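Long-range contacts in kirola (Actinidia deliciosa, PDB 4IGV), which acts as a kiwifruit allergen and, as a ripening-related protein with the Bet v 1 fold, probably binds small apolar ligands: residues I101-D106 with V114-H119; A69-E74 with F85-G90; G50-V55 with E74-E79; S32-V37 with K142-Y147. One frame throughout, in Å; residues are numbered along the deposited sequence.

Contact 1. Residues I101-D106 with V114-H119; sequences IIVQVD and VTWTFH
Four backbone hydrogen bonds join I101-D106 to V114-H119 as antiparallel strands. I102 N points at T117 O over 2.8 Å, almost straight at 174°, and T117 N returns to I102 O; Q104 and T115 repeat the exchange. Most apolar packing is on the face of I101, V103, V105, V114, W116 and F118. V103 CG2 sits over the six-membered ring of W116 in a CH-pi contact, 4.1 Å from the centroid, while I101 CG2 comes to the indole edge at W116 CE3 (3.8 Å). I101 CG1 runs alongside F118 CD1 and V103 CG1 meets V114 CG1. On the reverse face I102 CD1 meets the H119 ring edge in plane, and Q104 bends at chi2 (-94°), bringing NE2 within 2.8 Å of D106 OD1, above the carboxylate plane; the same nitrogen also bonds T80 O. A water connects T115 OG1 with Q104 O. This hairpin of the Bet v 1 sheet lies between strands 82-88 and 4-12, its V103, W116 and F118 face turned to the helices: 17-25 packs on V103, V105 and V114, and 131-145 on W116 and F118, with T141 OG1 bonded to W116 NE1.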
# COMPACT_ATOMS: atom_id res chain seq x y z
N ILE A 101 6.39 -1.01 -2.70
CA ILE A 101 5.24 -1.77 -2.25
C ILE A 101 4.40 -2.12 -3.47
O ILE A 101 4.01 -1.26 -4.23
CB ILE A 101 4.36 -0.97 -1.28
CG1 ILE A 101 5.18 -0.65 -0.01
CG2 ILE A 101 3.06 -1.75 -0.90
CD1 ILE A 101 4.42 0.22 1.01
N ILE A 102 4.17 -3.40 -3.67
CA ILE A 102 3.33 -3.91 -4.76
C ILE A 102 2.07 -4.46 -4.18
O ILE A 102 2.10 -5.27 -3.23
CB ILE A 102 4.04 -5.01 -5.56
CG1 ILE A 102 5.43 -4.61 -5.98
CG2 ILE A 102 3.19 -5.39 -6.76
CD1 ILE A 102 6.22 -5.83 -6.56
N VAL A 103 0.94 -4.00 -4.69
CA VAL A 103 -0.39 -4.52 -4.32
C VAL A 103 -0.92 -5.23 -5.55
O VAL A 103 -0.97 -4.67 -6.62
CB VAL A 103 -1.40 -3.40 -3.94
CG1 VAL A 103 -2.65 -4.05 -3.30
CG2 VAL A 103 -0.80 -2.37 -3.01
N GLN A 104 -1.29 -6.50 -5.41
CA GLN A 104 -1.80 -7.27 -6.53
C GLN A 104 -3.03 -8.05 -6.12
O GLN A 104 -3.00 -8.76 -5.12
CB GLN A 104 -0.70 -8.23 -7.03
CG GLN A 104 -1.06 -8.90 -8.30
CD GLN A 104 -1.71 -10.24 -8.12
OE1 GLN A 104 -1.29 -11.04 -7.25
NE2 GLN A 104 -2.73 -10.52 -8.93
N VAL A 105 -4.09 -7.92 -6.88
CA VAL A 105 -5.41 -8.46 -6.53
C VAL A 105 -5.76 -9.60 -7.48
O VAL A 105 -5.73 -9.44 -8.70
CB VAL A 105 -6.51 -7.36 -6.60
CG1 VAL A 105 -7.86 -7.96 -6.09
CG2 VAL A 105 -6.07 -6.14 -5.77
N ASP A 106 -6.08 -10.76 -6.93
CA ASP A 106 -6.55 -11.88 -7.71
C ASP A 106 -8.04 -11.92 -7.65
O ASP A 106 -8.62 -12.05 -6.56
CB ASP A 106 -6.04 -13.16 -7.12
CG ASP A 106 -4.61 -13.39 -7.38
OD1 ASP A 106 -4.08 -12.92 -8.42
OD2 ASP A 106 -4.00 -14.11 -6.54
N VAL A 114 -5.69 -10.49 -1.97
CA VAL A 114 -4.78 -9.36 -2.12
C VAL A 114 -3.41 -9.78 -1.66
O VAL A 114 -3.28 -10.33 -0.53
CB VAL A 114 -5.32 -8.15 -1.30
CG1 VAL A 114 -4.36 -6.94 -1.46
CG2 VAL A 114 -6.75 -7.80 -1.70
N THR A 115 -2.41 -9.59 -2.50
CA THR A 115 -1.07 -9.89 -2.12
C THR A 115 -0.29 -8.59 -2.00
O THR A 115 -0.25 -7.78 -2.94
CB THR A 115 -0.40 -10.78 -3.18
OG1 THR A 115 -1.12 -12.01 -3.21
CG2 THR A 115 1.05 -11.12 -2.74
N TRP A 116 0.35 -8.43 -0.85
CA TRP A 116 1.22 -7.28 -0.57
C TRP A 116 2.67 -7.76 -0.64
O TRP A 116 3.03 -8.76 0.02
CB TRP A 116 0.91 -6.78 0.86
CG TRP A 116 -0.40 -6.12 1.00
CD1 TRP A 116 -1.55 -6.70 1.37
CD2 TRP A 116 -0.67 -4.72 0.87
NE1 TRP A 116 -2.58 -5.77 1.39
CE2 TRP A 116 -2.03 -4.54 1.15
CE3 TRP A 116 0.11 -3.61 0.64
CZ2 TRP A 116 -2.64 -3.29 1.11
CZ3 TRP A 116 -0.48 -2.37 0.59
CH2 TRP A 116 -1.85 -2.21 0.88
N THR A 117 3.49 -7.10 -1.44
CA THR A 117 4.88 -7.41 -1.55
C THR A 117 5.69 -6.17 -1.26
O THR A 117 5.46 -5.13 -1.89
CB THR A 117 5.23 -8.00 -2.94
OG1 THR A 117 4.48 -9.15 -3.22
CG2 THR A 117 6.74 -8.34 -3.04
N PHE A 118 6.68 -6.27 -0.39
CA PHE A 118 7.65 -5.22 -0.15
C PHE A 118 8.99 -5.65 -0.68
O PHE A 118 9.41 -6.77 -0.45
CB PHE A 118 7.86 -4.94 1.33
CG PHE A 118 6.65 -4.52 2.12
CD1 PHE A 118 5.48 -4.04 1.57
CD2 PHE A 118 6.73 -4.54 3.52
CE1 PHE A 118 4.43 -3.64 2.38
CE2 PHE A 118 5.66 -4.14 4.33
CZ PHE A 118 4.55 -3.66 3.75
N HIS A 119 9.66 -4.75 -1.40
CA HIS A 119 11.07 -4.95 -1.76
C HIS A 119 11.79 -3.75 -1.21
O HIS A 119 11.44 -2.60 -1.51
CB HIS A 119 11.26 -4.97 -3.28
CG HIS A 119 10.71 -6.18 -3.96
ND1 HIS A 119 11.40 -7.38 -3.97
CD2 HIS A 119 9.60 -6.37 -4.70
CE1 HIS A 119 10.67 -8.29 -4.61
NE2 HIS A 119 9.59 -7.70 -5.07
O HOH W 1 -3.33 -11.78 -4.85

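Contact 2. Residues A69-E74 with F85-G90; sequences AKDIVE and FKIVEG
K70 leaves the backbone with CG anti to its N (chi1 -175°) and bends at chi3 (67°), which lays its end beside E89, whose own CG is anti to its carbonyl carbon. The two chains run side by side, and K70 NZ forms a long salt bridge with E89 OE1 at 3.5 Å. On the opposite face D71 turns CG anti to its carbonyl carbon (chi1 -64°), so that its carboxylate lies between two apolar neighbours: OD1 along I87 CG1 (3.6 Å) and OD2 at F85 CB. V73 CG2 reaches the F85 ring at CE1, 4.0 Å away. I72 places CG2 in the crowded position between N and C, against K86 CB, and E74 OE1 rests on the aliphatic part of the extended K86 chain, 3.4 Å from K86 CB.

The backbone pairing is regular at I72 and K86, which exchange two hydrogen bonds. At K70 it slips by one residue. V88 N meets K70 O nearly along the C=O axis at 2.8 Å, and E89 N reaches the same oxygen on a lone pair at 3.3 Å, while K70 N donates to E89 O from above the carbonyl plane. G90, lacking a side chain, lets A69 come close. D71 OD2 also bonds an unidentified molecule, probably from the crystallisation liquor; its buried setting could raise its pKa. V88 and E89 facing K70 form a classic beta bulge, at which the strand turns a corner, in keeping with the strongly curved antiparallel sheet that wraps the pocket of Bet v 1-like proteins.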
# COMPACT_ATOMS: atom_id res chain seq x y z
N ALA A 69 4.64 9.99 3.87
CA ALA A 69 5.40 9.39 2.77
C ALA A 69 4.96 10.06 1.49
O ALA A 69 3.78 10.40 1.32
CB ALA A 69 5.14 7.94 2.67
N LYS A 70 5.89 10.25 0.58
CA LYS A 70 5.56 10.64 -0.77
C LYS A 70 6.00 9.50 -1.66
O LYS A 70 7.15 9.03 -1.61
CB LYS A 70 6.32 11.92 -1.17
CG LYS A 70 5.95 12.44 -2.48
CD LYS A 70 6.65 13.76 -2.83
CE LYS A 70 8.10 13.59 -3.01
NZ LYS A 70 8.67 14.88 -3.54
N ASP A 71 5.07 9.05 -2.50
CA ASP A 71 5.29 7.89 -3.36
C ASP A 71 5.05 8.23 -4.81
O ASP A 71 4.24 9.13 -5.11
CB ASP A 71 4.30 6.75 -3.10
CG ASP A 71 4.40 6.12 -1.74
OD1 ASP A 71 5.09 6.62 -0.84
OD2 ASP A 71 3.69 5.07 -1.57
N ILE A 72 5.76 7.52 -5.70
CA ILE A 72 5.47 7.52 -7.13
C ILE A 72 4.84 6.18 -7.50
O ILE A 72 5.20 5.14 -6.97
CB ILE A 72 6.73 7.83 -8.04
CG1 ILE A 72 6.37 7.86 -9.53
CG2 ILE A 72 7.87 6.87 -7.79
CD1 ILE A 72 7.42 8.59 -10.40
N VAL A 73 3.86 6.22 -8.39
CA VAL A 73 3.31 4.98 -8.94
C VAL A 73 4.27 4.56 -10.05
O VAL A 73 4.33 5.19 -11.12
CB VAL A 73 1.92 5.16 -9.46
CG1 VAL A 73 1.47 3.83 -10.15
CG2 VAL A 73 0.94 5.50 -8.32
N GLU A 74 5.09 3.56 -9.80
CA GLU A 74 6.15 3.12 -10.70
C GLU A 74 5.61 2.21 -11.79
O GLU A 74 6.25 2.10 -12.83
CB GLU A 74 7.21 2.38 -9.85
CG GLU A 74 8.19 1.44 -10.38
CD GLU A 74 9.23 1.11 -9.27
OE1 GLU A 74 9.78 2.05 -8.64
OE2 GLU A 74 9.57 -0.05 -9.14
N PHE A 85 4.07 0.99 -5.92
CA PHE A 85 4.36 2.29 -5.31
C PHE A 85 5.82 2.32 -4.86
O PHE A 85 6.31 1.39 -4.21
CB PHE A 85 3.51 2.47 -4.09
CG PHE A 85 2.03 2.47 -4.35
CD1 PHE A 85 1.36 3.63 -4.70
CD2 PHE A 85 1.31 1.31 -4.24
CE1 PHE A 85 -0.04 3.61 -4.96
CE2 PHE A 85 -0.09 1.28 -4.48
CZ PHE A 85 -0.75 2.43 -4.85
N LYS A 86 6.56 3.34 -5.29
CA LYS A 86 7.93 3.57 -4.84
C LYS A 86 7.91 4.70 -3.81
O LYS A 86 7.48 5.79 -4.15
CB LYS A 86 8.87 3.93 -6.00
CG LYS A 86 10.25 4.35 -5.55
CD LYS A 86 11.11 4.71 -6.77
CE LYS A 86 12.39 5.32 -6.36
NZ LYS A 86 13.05 5.72 -7.63
N ILE A 87 8.42 4.47 -2.62
CA ILE A 87 8.50 5.52 -1.60
C ILE A 87 9.71 6.36 -1.88
O ILE A 87 10.82 5.83 -2.01
CB ILE A 87 8.54 4.94 -0.15
CG1 ILE A 87 7.36 3.99 0.08
CG2 ILE A 87 8.61 6.14 0.87
CD1 ILE A 87 7.38 3.23 1.42
N VAL A 88 9.53 7.67 -2.02
CA VAL A 88 10.65 8.55 -2.39
C VAL A 88 11.04 9.48 -1.30
O VAL A 88 12.22 9.88 -1.21
CB VAL A 88 10.42 9.28 -3.70
CG1 VAL A 88 10.29 8.22 -4.85
CG2 VAL A 88 9.28 10.23 -3.69
N GLU A 89 10.10 9.83 -0.43
CA GLU A 89 10.39 10.64 0.75
C GLU A 89 9.53 10.20 1.91
O GLU A 89 8.45 9.66 1.70
CB GLU A 89 10.10 12.13 0.50
CG GLU A 89 10.86 12.78 -0.59
CD GLU A 89 10.58 14.30 -0.70
OE1 GLU A 89 9.55 14.78 -0.16
OE2 GLU A 89 11.41 15.00 -1.32
N GLY A 90 9.99 10.45 3.11
CA GLY A 90 9.19 10.28 4.30
C GLY A 90 9.92 9.57 5.39
O GLY A 90 11.12 9.30 5.30

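Contact 3. Residues G50-V55 with E74-E79; sequences GTVGSV and EAIDEE
A type II beta turn from T51 to S54 carries the G50-V55 loop over the end of strand 65-77, with V52 CA 5.6 Å from A75 CA and no hydrogen bond between the two segments. The V52 and I76 side chains lie antiparallel. V52 CG2, anti to its carbonyl carbon, lies 3.6 Å from I76 N and passes beside I76 CG1 at 3.8 Å, whereas V52 CG1 leans toward E74 O. I76 has CG1 anti to its carbonyl carbon (chi1 -67°) and continues fully extended (chi2 178°), which pushes CD1 under the loop to within 3.2 Å of G50 O. R25 NE of helix 17-25 donates to that oxygen, so the methyl packs tightly against an already bonded carbonyl.

The turn is braced from within. T51 O accepts both S54 N at 3.2 Å and S54 OG at 2.8 Å, the hydroxyl lying in the carbonyl plane. G53 takes the third position of the turn with a positive phi of 90°. Lying between strands 39-46 and 55-62, the loop probably corresponds to the glycine-rich loop of Bet v 1 relatives. With methyl groups packed on aliphatic carbons and backbone atoms, this surface contact is non-directional; the loop's position is set by the turn's own bonds and by two to V73, where G53 N bonds V73 O and V73 N bonds S54 O.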
# COMPACT_ATOMS: atom_id res chain seq x y z
N GLY A 50 -4.48 6.91 -10.77
CA GLY A 50 -4.53 5.66 -11.54
C GLY A 50 -3.60 5.58 -12.74
O GLY A 50 -3.73 4.66 -13.54
N THR A 51 -2.63 6.51 -12.84
CA THR A 51 -1.67 6.51 -13.95
C THR A 51 -0.24 6.32 -13.45
O THR A 51 0.13 6.78 -12.37
CB THR A 51 -1.73 7.78 -14.72
OG1 THR A 51 -1.29 8.87 -13.95
CG2 THR A 51 -3.15 7.98 -15.29
N VAL A 52 0.60 5.61 -14.19
CA VAL A 52 2.00 5.48 -13.91
C VAL A 52 2.64 6.85 -13.90
O VAL A 52 2.36 7.74 -14.76
CB VAL A 52 2.67 4.55 -14.91
CG1 VAL A 52 4.21 4.64 -14.78
CG2 VAL A 52 2.16 3.10 -14.75
N GLY A 53 3.47 7.09 -12.91
CA GLY A 53 4.10 8.34 -12.68
C GLY A 53 3.41 9.33 -11.84
O GLY A 53 3.98 10.38 -11.48
N SER A 54 2.19 9.03 -11.42
CA SER A 54 1.48 9.89 -10.50
C SER A 54 2.22 9.91 -9.17
O SER A 54 2.90 8.91 -8.75
CB SER A 54 0.02 9.48 -10.31
OG SER A 54 -0.16 8.13 -9.92
N VAL A 55 2.13 11.03 -8.46
CA VAL A 55 2.84 11.23 -7.23
C VAL A 55 1.83 11.52 -6.14
O VAL A 55 0.98 12.40 -6.31
CB VAL A 55 3.84 12.41 -7.35
CG1 VAL A 55 4.58 12.70 -6.00
CG2 VAL A 55 4.84 12.21 -8.51
N GLU A 74 5.09 3.56 -9.80
CA GLU A 74 6.15 3.12 -10.70
C GLU A 74 5.61 2.21 -11.79
O GLU A 74 6.25 2.10 -12.83
CB GLU A 74 7.21 2.38 -9.85
CG GLU A 74 8.19 1.44 -10.38
CD GLU A 74 9.23 1.11 -9.27
OE1 GLU A 74 9.78 2.05 -8.64
OE2 GLU A 74 9.57 -0.05 -9.14
N ALA A 75 4.57 1.45 -11.51
CA ALA A 75 4.05 0.45 -12.44
C ALA A 75 2.62 0.16 -12.19
O ALA A 75 2.16 0.19 -11.04
CB ALA A 75 4.90 -0.85 -12.32
N ILE A 76 1.93 -0.17 -13.26
CA ILE A 76 0.56 -0.65 -13.26
C ILE A 76 0.43 -1.79 -14.21
O ILE A 76 0.96 -1.67 -15.33
CB ILE A 76 -0.45 0.44 -13.64
CG1 ILE A 76 -0.48 1.49 -12.55
CG2 ILE A 76 -1.87 -0.12 -13.93
CD1 ILE A 76 -1.39 2.65 -12.80
N ASP A 77 -0.19 -2.89 -13.81
CA ASP A 77 -0.55 -3.97 -14.72
C ASP A 77 -2.03 -4.21 -14.57
O ASP A 77 -2.49 -4.71 -13.54
CB ASP A 77 0.28 -5.20 -14.45
CG ASP A 77 0.00 -6.29 -15.44
OD1 ASP A 77 -1.11 -6.41 -15.96
OD2 ASP A 77 0.95 -7.07 -15.74
N GLU A 78 -2.82 -3.75 -15.53
CA GLU A 78 -4.28 -3.82 -15.40
C GLU A 78 -4.75 -5.24 -15.55
O GLU A 78 -5.81 -5.58 -15.01
CB GLU A 78 -4.99 -2.87 -16.38
CG GLU A 78 -4.77 -3.11 -17.81
CD GLU A 78 -5.52 -4.25 -18.54
OE1 GLU A 78 -6.51 -4.84 -17.99
OE2 GLU A 78 -5.09 -4.53 -19.73
N GLU A 79 -3.99 -6.10 -16.22
CA GLU A 79 -4.43 -7.48 -16.42
C GLU A 79 -4.31 -8.31 -15.17
O GLU A 79 -5.20 -9.14 -14.87
CB GLU A 79 -3.68 -8.12 -17.60
CG GLU A 79 -4.03 -9.53 -17.85
CD GLU A 79 -5.42 -9.67 -18.40
OE1 GLU A 79 -5.76 -8.92 -19.38
OE2 GLU A 79 -6.14 -10.55 -17.88

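Contact 4. Residues S32-V37 with K142-Y147; sequences SEMSPV and KDIETY
M34 lies across the ring of Y147 at about a right angle, its CG over the ring centre, 3.7 Å from the centroid and 10° off the normal. Its chain is extended, so SD and CE continue from the centre toward the CD2 side, SD in an oblique Met-aromatic contact 4.8 Å from the centroid. Y147 reaches this place because its CG is anti to the backbone N (chi1 -178°). At the phenol end E33 CG abuts Y147 OH at a tight 3.1 Å, and the E33 carboxylate plane is almost parallel to the ring.

The polar link lies beyond the helix end. S35, the first residue to leave helical geometry, donates from OG over 2.6 Å to D143 OD2, which accepts on its anti lone pair. A water accepts from V37 N and donates weakly to the same oxygen. E139 OE2 is also close to D143 OD2, and the like charge could raise the pKa of one acid. At the C-terminal end of helix 131-145, T146 OG1 bonds K142 O at 2.7 Å.

As in the Bet v 1 fold generally, the two short helices 17-25 and 30-34 support the end of the long C-terminal helix, here 131-145. Helix 17-25 touches both partners, I23 on M34 and I144, F20 and F24 on I144; S32 leans on strand 39-46.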
# COMPACT_ATOMS: atom_id res chain seq x y z
N SER A 32 -8.66 6.84 3.31
CA SER A 32 -8.85 7.71 4.48
C SER A 32 -10.19 7.43 5.15
O SER A 32 -10.24 7.26 6.37
CB SER A 32 -8.77 9.17 4.07
OG SER A 32 -7.50 9.36 3.50
N GLU A 33 -11.25 7.33 4.34
CA GLU A 33 -12.58 7.10 4.86
C GLU A 33 -12.78 5.70 5.44
O GLU A 33 -13.49 5.53 6.45
CB GLU A 33 -13.55 7.38 3.71
CG GLU A 33 -14.89 6.77 3.82
CD GLU A 33 -15.66 6.93 2.49
OE1 GLU A 33 -16.12 8.07 2.24
OE2 GLU A 33 -15.78 5.93 1.72
N MET A 34 -12.18 4.69 4.78
CA MET A 34 -12.39 3.29 5.12
C MET A 34 -11.51 2.79 6.24
O MET A 34 -11.88 1.86 6.97
CB MET A 34 -12.24 2.40 3.89
CG MET A 34 -13.20 2.82 2.80
SD MET A 34 -12.96 1.88 1.26
CE MET A 34 -14.37 2.44 0.31
N SER A 35 -10.37 3.45 6.43
CA SER A 35 -9.40 3.07 7.49
C SER A 35 -8.84 4.34 8.14
O SER A 35 -7.63 4.60 8.18
CB SER A 35 -8.24 2.22 6.92
OG SER A 35 -7.56 1.49 7.93
N PRO A 36 -9.73 5.13 8.80
CA PRO A 36 -9.35 6.45 9.29
C PRO A 36 -8.43 6.48 10.47
O PRO A 36 -7.76 7.49 10.69
CB PRO A 36 -10.70 7.08 9.63
CG PRO A 36 -11.57 5.91 9.94
CD PRO A 36 -11.18 4.87 8.96
N VAL A 37 -8.35 5.38 11.22
CA VAL A 37 -7.38 5.31 12.31
C VAL A 37 -5.94 5.26 11.72
O VAL A 37 -4.99 5.86 12.29
CB VAL A 37 -7.67 4.11 13.22
CG1 VAL A 37 -6.57 4.02 14.26
CG2 VAL A 37 -9.11 4.27 13.90
N LYS A 142 -8.22 -5.28 5.78
CA LYS A 142 -9.38 -5.76 6.54
C LYS A 142 -10.41 -4.67 6.78
O LYS A 142 -11.63 -4.94 6.73
CB LYS A 142 -8.90 -6.41 7.84
CG LYS A 142 -8.15 -7.72 7.63
CD LYS A 142 -7.55 -8.24 8.89
CE LYS A 142 -6.70 -9.45 8.63
NZ LYS A 142 -6.11 -9.92 9.92
N ASP A 143 -9.93 -3.44 6.98
CA ASP A 143 -10.85 -2.30 7.12
C ASP A 143 -11.62 -2.08 5.82
O ASP A 143 -12.81 -1.83 5.89
CB ASP A 143 -10.10 -1.07 7.53
CG ASP A 143 -9.71 -1.06 8.99
OD1 ASP A 143 -10.23 -1.88 9.79
OD2 ASP A 143 -8.87 -0.24 9.40
N ILE A 144 -10.93 -2.20 4.68
CA ILE A 144 -11.63 -2.00 3.40
C ILE A 144 -12.66 -3.10 3.20
O ILE A 144 -13.80 -2.85 2.83
CB ILE A 144 -10.64 -1.93 2.25
CG1 ILE A 144 -9.77 -0.69 2.33
CG2 ILE A 144 -11.38 -2.07 0.91
CD1 ILE A 144 -8.51 -0.74 1.42
N GLU A 145 -12.25 -4.34 3.42
CA GLU A 145 -13.16 -5.47 3.14
C GLU A 145 -14.39 -5.48 3.99
O GLU A 145 -15.43 -6.00 3.59
CB GLU A 145 -12.39 -6.81 3.17
CG GLU A 145 -12.07 -7.30 4.48
CD GLU A 145 -11.24 -8.64 4.48
OE1 GLU A 145 -11.70 -9.59 3.91
OE2 GLU A 145 -10.08 -8.59 4.97
N THR A 146 -14.32 -4.88 5.19
CA THR A 146 -15.41 -4.90 6.13
C THR A 146 -16.13 -3.54 6.19
O THR A 146 -17.03 -3.38 7.04
CB THR A 146 -14.96 -5.27 7.56
OG1 THR A 146 -13.97 -4.35 8.04
CG2 THR A 146 -14.42 -6.69 7.60
N TYR A 147 -15.77 -2.60 5.32
CA TYR A 147 -16.35 -1.26 5.38
C TYR A 147 -17.84 -1.30 5.06
O TYR A 147 -18.24 -1.89 4.07
CB TYR A 147 -15.62 -0.35 4.39
CG TYR A 147 -16.12 1.06 4.42
CD1 TYR A 147 -15.78 1.91 5.46
CD2 TYR A 147 -16.82 1.58 3.35
CE1 TYR A 147 -16.21 3.21 5.48
CE2 TYR A 147 -17.27 2.90 3.37
CZ TYR A 147 -16.96 3.71 4.43
OH TYR A 147 -17.39 5.02 4.45
O HOH W 2 -9.69 2.61 10.87

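Overall arrangement
Contacts 1 and 2 pair strands of one antiparallel sheet, contact 3 lays a loop against a strand of it, and contact 4 joins helices. Contacts 1 and 2 are successive hairpins that touch directly: I101 O takes a probable hydrogen bond from F85 N, and V103 packs on the F85 ring. Contact 3 shares E74 and strand 65-77 with contact 2, but has no bond across its own segments. It is the surface contact; contact 4, like 1 and 2, is partly buried. About 21 Å from contact 2 between centres, contact 4 replaces ladder bonds with a serine-aspartate bond and a methionine on a tyrosine, and its sequence-distant segments enclose the other three contacts along the chain.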